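PDB 4AO9: beta-phenylalanine aminotransferase from Variovorax paradoxus, which transfers the amino group of beta-phenylalanine to a keto-acid acceptor, with pyridoxal-5'-phosphate as its cofactor. Local coordinates for residues A[146-150]-A[317-322]; A[155-159]-A[282-286]. All blocks are in the same frame, centred on the assembly; numbering follows the deposited sequence. Where two conformers were deposited one is given.

Interaction 1: residues A[146-150]-A[317-322]; sequences LRFTN and HSGTFN. With PLP (pyridoxal-5'-phosphate), chain D.
R147 and H317 tie the strand outermost in this chain's seven-stranded sheet, in a class-III aminotransferase, to the loop before helix 325-337, and show how one side chain can grip a histidine at both its ring and its backbone carbonyl. From the base of R147, CB and CD pass H317 ND1, CD at 3.7 Å; a bend at chi3 (74°) then turns the guanidinium side-on. NE donates to H317 ND1 at 2.9 Å, nearly straight (170°) and within both planes, although ring and guanidinium are steeply inclined. At the tip, NH2 meets a lone pair of H317 O at 3.0 Å and also bonds N59 of the second subunit. With an alanine here both grips vanish, and the imidazole would probably be freer to turn while H317 O loses this donor. Further along, N150 ND2 donates to N322 OD1 at 2.9 Å, from above the carbonyl plane, with the two amides almost perpendicular. A water lies within hydrogen-bonding distance of both T149 O and N322 O. In the type I turn from G319 to N322, the loop reaches the cofactor held by G152 and T153 of the second subunit: T320 N and OG1 both donate to phosphate O2P, OG1 at 2.7 Å.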
loop_
_atom_site.group_PDB
_atom_site.type_symbol
_atom_site.label_atom_id
_atom_site.label_comp_id
_atom_site.label_asym_id
_atom_site.label_seq_id
_atom_site.Cartn_x
_atom_site.Cartn_y
_atom_site.Cartn_z
ATOM N N LEU A 146 5.146 -16.664 3.477
ATOM C CA LEU A 146 4.406 -15.418 3.265
ATOM C C LEU A 146 5.177 -14.485 2.358
ATOM O O LEU A 146 6.354 -14.721 2.070
ATOM C CB LEU A 146 4.129 -14.713 4.601
ATOM C CG LEU A 146 5.315 -14.268 5.467
ATOM C CD1 LEU A 146 5.989 -12.992 4.948
ATOM C CD2 LEU A 146 4.877 -14.048 6.913
ATOM N N ARG A 147 4.493 -13.438 1.900
ATOM C CA ARG A 147 5.139 -12.264 1.316
ATOM C C ARG A 147 4.560 -11.015 1.971
ATOM O O ARG A 147 3.403 -11.014 2.397
ATOM C CB ARG A 147 4.943 -12.220 -0.197
ATOM C CG ARG A 147 5.681 -13.339 -0.930
ATOM C CD ARG A 147 5.344 -13.346 -2.389
ATOM N NE ARG A 147 5.967 -12.260 -3.149
ATOM C CZ ARG A 147 7.118 -12.333 -3.813
ATOM N NH1 ARG A 147 7.874 -13.433 -3.794
ATOM N NH2 ARG A 147 7.517 -11.273 -4.507
ATOM N N PHE A 148 5.365 -9.962 2.054
ATOM C CA PHE A 148 4.932 -8.686 2.616
ATOM C C PHE A 148 4.368 -7.766 1.546
ATOM O O PHE A 148 4.782 -7.801 0.376
ATOM C CB PHE A 148 6.108 -7.978 3.285
ATOM C CG PHE A 148 6.676 -8.730 4.448
ATOM C CD1 PHE A 148 5.927 -8.911 5.607
ATOM C CD2 PHE A 148 7.970 -9.220 4.398
ATOM C CE1 PHE A 148 6.461 -9.595 6.702
ATOM C CE2 PHE A 148 8.515 -9.912 5.489
ATOM C CZ PHE A 148 7.759 -10.106 6.629
ATOM N N THR A 149 3.413 -6.950 1.971
ATOM C CA THR A 149 2.818 -5.927 1.139
ATOM C C THR A 149 2.848 -4.602 1.899
ATOM O O THR A 149 3.329 -4.535 3.041
ATOM C CB THR A 149 1.361 -6.281 0.773
ATOM O OG1 THR A 149 0.592 -6.356 1.982
ATOM C CG2 THR A 149 1.279 -7.617 0.052
ATOM N N ASN A 150 2.287 -3.561 1.294
ATOM C CA ASN A 150 2.286 -2.244 1.922
ATOM C C ASN A 150 1.007 -1.871 2.644
ATOM O O ASN A 150 0.891 -0.775 3.198
ATOM C CB ASN A 150 2.622 -1.196 0.864
ATOM C CG ASN A 150 3.909 -1.517 0.170
ATOM O OD1 ASN A 150 4.974 -1.434 0.787
ATOM N ND2 ASN A 150 3.829 -2.005 -1.065
ATOM N N HIS A 317 5.089 -10.803 -7.974
ATOM C CA HIS A 317 4.503 -9.911 -6.989
ATOM C C HIS A 317 5.477 -8.770 -6.711
ATOM O O HIS A 317 6.463 -8.924 -5.987
ATOM C CB HIS A 317 4.103 -10.648 -5.710
ATOM C CG HIS A 317 3.809 -9.727 -4.572
ATOM N ND1 HIS A 317 4.329 -9.919 -3.311
ATOM C CD2 HIS A 317 3.076 -8.589 -4.509
ATOM C CE1 HIS A 317 3.912 -8.952 -2.512
ATOM N NE2 HIS A 317 3.164 -8.119 -3.221
ATOM N N SER A 318 5.186 -7.623 -7.311
ATOM C CA SER A 318 6.040 -6.454 -7.204
ATOM C C SER A 318 5.561 -5.500 -6.101
ATOM O O SER A 318 4.551 -5.750 -5.412
ATOM C CB SER A 318 6.106 -5.757 -8.567
ATOM O OG SER A 318 4.796 -5.409 -9.003
ATOM N N GLY A 319 6.314 -4.426 -5.867
ATOM C CA GLY A 319 5.918 -3.418 -4.877
ATOM C C GLY A 319 7.083 -2.799 -4.120
ATOM O O GLY A 319 7.773 -3.476 -3.366
ATOM N N THR A 320 7.258 -1.494 -4.277
ATOM C CA THR A 320 8.477 -0.795 -3.895
ATOM C C THR A 320 8.834 -0.916 -2.415
ATOM O O THR A 320 9.989 -1.203 -2.074
ATOM C CB THR A 320 8.387 0.670 -4.320
ATOM O OG1 THR A 320 8.156 0.708 -5.728
ATOM C CG2 THR A 320 9.692 1.407 -4.026
ATOM N N PHE A 321 7.853 -0.718 -1.544
ATOM C CA PHE A 321 8.143 -0.590 -0.123
ATOM C C PHE A 321 7.927 -1.871 0.691
ATOM O O PHE A 321 8.056 -1.845 1.918
ATOM C CB PHE A 321 7.426 0.642 0.469
ATOM C CG PHE A 321 7.828 1.937 -0.187
ATOM C CD1 PHE A 321 9.048 2.539 0.123
ATOM C CD2 PHE A 321 6.989 2.538 -1.134
ATOM C CE1 PHE A 321 9.439 3.737 -0.498
ATOM C CE2 PHE A 321 7.370 3.738 -1.758
ATOM C CZ PHE A 321 8.594 4.326 -1.436
ATOM N N ASN A 322 7.665 -2.985 0.008
ATOM C CA ASN A 322 7.202 -4.209 0.696
ATOM C C ASN A 322 8.104 -4.685 1.814
ATOM O O ASN A 322 7.612 -5.113 2.868
ATOM C CB ASN A 322 7.002 -5.364 -0.286
ATOM C CG ASN A 322 6.041 -5.027 -1.395
ATOM O OD1 ASN A 322 5.934 -3.877 -1.809
ATOM N ND2 ASN A 322 5.359 -6.032 -1.903
HETATM N N1 PLP D . 3.640 3.045 -11.734
HETATM C C2 PLP D . 4.909 3.247 -12.111
HETATM C C2A PLP D . 5.112 3.963 -13.451
HETATM C C3 PLP D . 5.968 2.854 -11.292
HETATM O O3 PLP D . 7.135 3.059 -11.663
HETATM C C4 PLP D . 5.706 2.214 -10.066
HETATM C C4A PLP D . 6.799 1.756 -9.099
HETATM C C5 PLP D . 4.364 1.998 -9.742
HETATM C C6 PLP D . 3.345 2.417 -10.591
HETATM C C5A PLP D . 3.980 1.264 -8.447
HETATM O O4P PLP D . 4.240 1.871 -7.260
HETATM P P PLP D . 4.363 0.892 -5.970
HETATM O O1P PLP D . 4.562 1.897 -4.789
HETATM O O2P PLP D . 5.612 0.003 -6.171
HETATM O O3P PLP D . 3.085 0.118 -5.824
HETATM O O HOH W 1 5.686 -3.719 4.405
#

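Interaction 2: residues A[155-159]-A[282-286]; sequences ANLMA and LTTLG
Where A155 faces T284, helix 155-159 and strand 282-286 run nearly antiparallel, their axes 164° apart in direction and 8.4 Å apart at closest approach. The CA atoms of A155 and T284 lie 5.9 Å from each other, a short separation that the small side chains along this side of the helix allow. A155 and A159, one turn apart and joined by the bond from A159 N to A155 O, both direct their CB toward the strand. Into this low surface T284 sends its methyl: CG2 lies 3.7 Å from A159 CB and 3.6 Å from A155 O. At the start of the strand, L282 CD1 reaches A159 CB at 4.2 Å. This is helix-on-sheet packing in the alpha/beta large domain of a fold type I PLP enzyme, with the strand lying between 296-300 and 256-260 in the sheet. On the cofactor side the chemistry becomes polar. In T284, chi1 near 57° sets OG1 between the backbone N and carbonyl carbon and leaves CG2 over the alanines; from there OG1, a second-shell group to the pocket, donates to N156 OD1 at 2.8 Å, tilted 34° from the carbonyl plane. Both ends of the amide are engaged, which probably fixes its rotation beside the bound PLP, for the other branch, N156 ND2, bonds H180 O and D260 OD2.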
loop_
_atom_site.group_PDB
_atom_site.type_symbol
_atom_site.label_atom_id
_atom_site.label_comp_id
_atom_site.label_asym_id
_atom_site.label_seq_id
_atom_site.Cartn_x
_atom_site.Cartn_y
_atom_site.Cartn_z
ATOM N N ALA A 155 -2.587 -6.990 0.590
ATOM C CA ALA A 155 -2.473 -8.397 0.999
ATOM C C ALA A 155 -3.686 -9.191 0.510
ATOM O O ALA A 155 -3.553 -10.298 -0.053
ATOM C CB ALA A 155 -2.330 -8.507 2.497
ATOM N N ASN A 156 -4.868 -8.627 0.703
ATOM C CA ASN A 156 -6.087 -9.301 0.227
ATOM C C ASN A 156 -6.150 -9.384 -1.295
ATOM O O ASN A 156 -6.546 -10.424 -1.843
ATOM C CB ASN A 156 -7.327 -8.631 0.804
ATOM C CG ASN A 156 -7.578 -9.037 2.233
ATOM O OD1 ASN A 156 -7.424 -10.212 2.593
ATOM N ND2 ASN A 156 -7.971 -8.075 3.063
ATOM N N LEU A 157 -5.743 -8.323 -1.991
ATOM C CA LEU A 157 -5.689 -8.378 -3.457
ATOM C C LEU A 157 -4.778 -9.509 -3.927
ATOM O O LEU A 157 -5.124 -10.257 -4.860
ATOM C CB LEU A 157 -5.218 -7.043 -4.047
ATOM C CG LEU A 157 -6.274 -5.935 -4.042
ATOM C CD1 LEU A 157 -5.635 -4.586 -4.360
ATOM C CD2 LEU A 157 -7.425 -6.242 -5.026
ATOM N N MET A 158 -3.620 -9.645 -3.286
ATOM C CA MET A 158 -2.688 -10.677 -3.683
ATOM C C MET A 158 -3.167 -12.063 -3.338
ATOM O O MET A 158 -2.948 -12.992 -4.115
ATOM C CB MET A 158 -1.296 -10.429 -3.105
ATOM C CG MET A 158 -0.636 -9.147 -3.587
ATOM S SD MET A 158 -0.680 -8.845 -5.373
ATOM C CE MET A 158 0.098 -10.319 -6.032
ATOM N N ALA A 159 -3.799 -12.219 -2.175
ATOM C CA ALA A 159 -4.362 -13.522 -1.803
ATOM C C ALA A 159 -5.405 -13.974 -2.816
ATOM O O ALA A 159 -5.424 -15.139 -3.222
ATOM C CB ALA A 159 -4.959 -13.475 -0.416
ATOM N N LEU A 282 -5.109 -19.801 2.946
ATOM C CA LEU A 282 -4.308 -18.576 3.049
ATOM C C LEU A 282 -4.861 -17.733 4.182
ATOM O O LEU A 282 -6.039 -17.875 4.559
ATOM C CB LEU A 282 -4.330 -17.752 1.750
ATOM C CG LEU A 282 -3.777 -18.422 0.488
ATOM C CD1 LEU A 282 -4.100 -17.561 -0.728
ATOM C CD2 LEU A 282 -2.274 -18.652 0.580
ATOM N N THR A 283 -4.012 -16.844 4.695
ATOM C CA THR A 283 -4.371 -15.896 5.728
ATOM C C THR A 283 -3.749 -14.561 5.350
ATOM O O THR A 283 -2.592 -14.510 4.919
ATOM C CB THR A 283 -3.801 -16.341 7.078
ATOM O OG1 THR A 283 -4.395 -17.600 7.433
ATOM C CG2 THR A 283 -4.103 -15.312 8.176
ATOM N N THR A 284 -4.510 -13.487 5.539
ATOM C CA THR A 284 -3.950 -12.148 5.370
ATOM C C THR A 284 -3.824 -11.455 6.725
ATOM O O THR A 284 -4.608 -11.704 7.654
ATOM C CB THR A 284 -4.760 -11.311 4.385
ATOM O OG1 THR A 284 -6.122 -11.237 4.831
ATOM C CG2 THR A 284 -4.706 -11.949 2.982
ATOM N N LEU A 285 -2.791 -10.616 6.823
ATOM C CA LEU A 285 -2.434 -9.896 8.040
ATOM C C LEU A 285 -2.151 -8.440 7.709
ATOM O O LEU A 285 -1.863 -8.092 6.564
ATOM C CB LEU A 285 -1.166 -10.507 8.644
ATOM C CG LEU A 285 -1.221 -11.965 9.075
ATOM C CD1 LEU A 285 0.198 -12.426 9.425
ATOM C CD2 LEU A 285 -2.152 -12.155 10.264
ATOM N N GLY A 286 -2.227 -7.590 8.727
ATOM C CA GLY A 286 -1.937 -6.181 8.545
ATOM C C GLY A 286 -1.974 -5.438 9.853
ATOM O O GLY A 286 -1.752 -6.006 10.933
#

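Both contacts are wholly buried and reach the same sheet, with centres about 11 Å apart, yet they illustrate two ways of building on it. Interaction 1 fastens a loop to strand 145-149, mostly through polar groups and close to the second subunit; interaction 2 lays a helix over an inner strand through methyls and a single hydrogen bond. Strand 145-149 leads directly into helix 152-167, so the two are neighbours in sequence as well as in space: T149 packs against A155, and H317 against M158. Each ends at a cofactor, but not the same one, since 317-322 contributes to the second subunit's site while N156 lines that of its own chain.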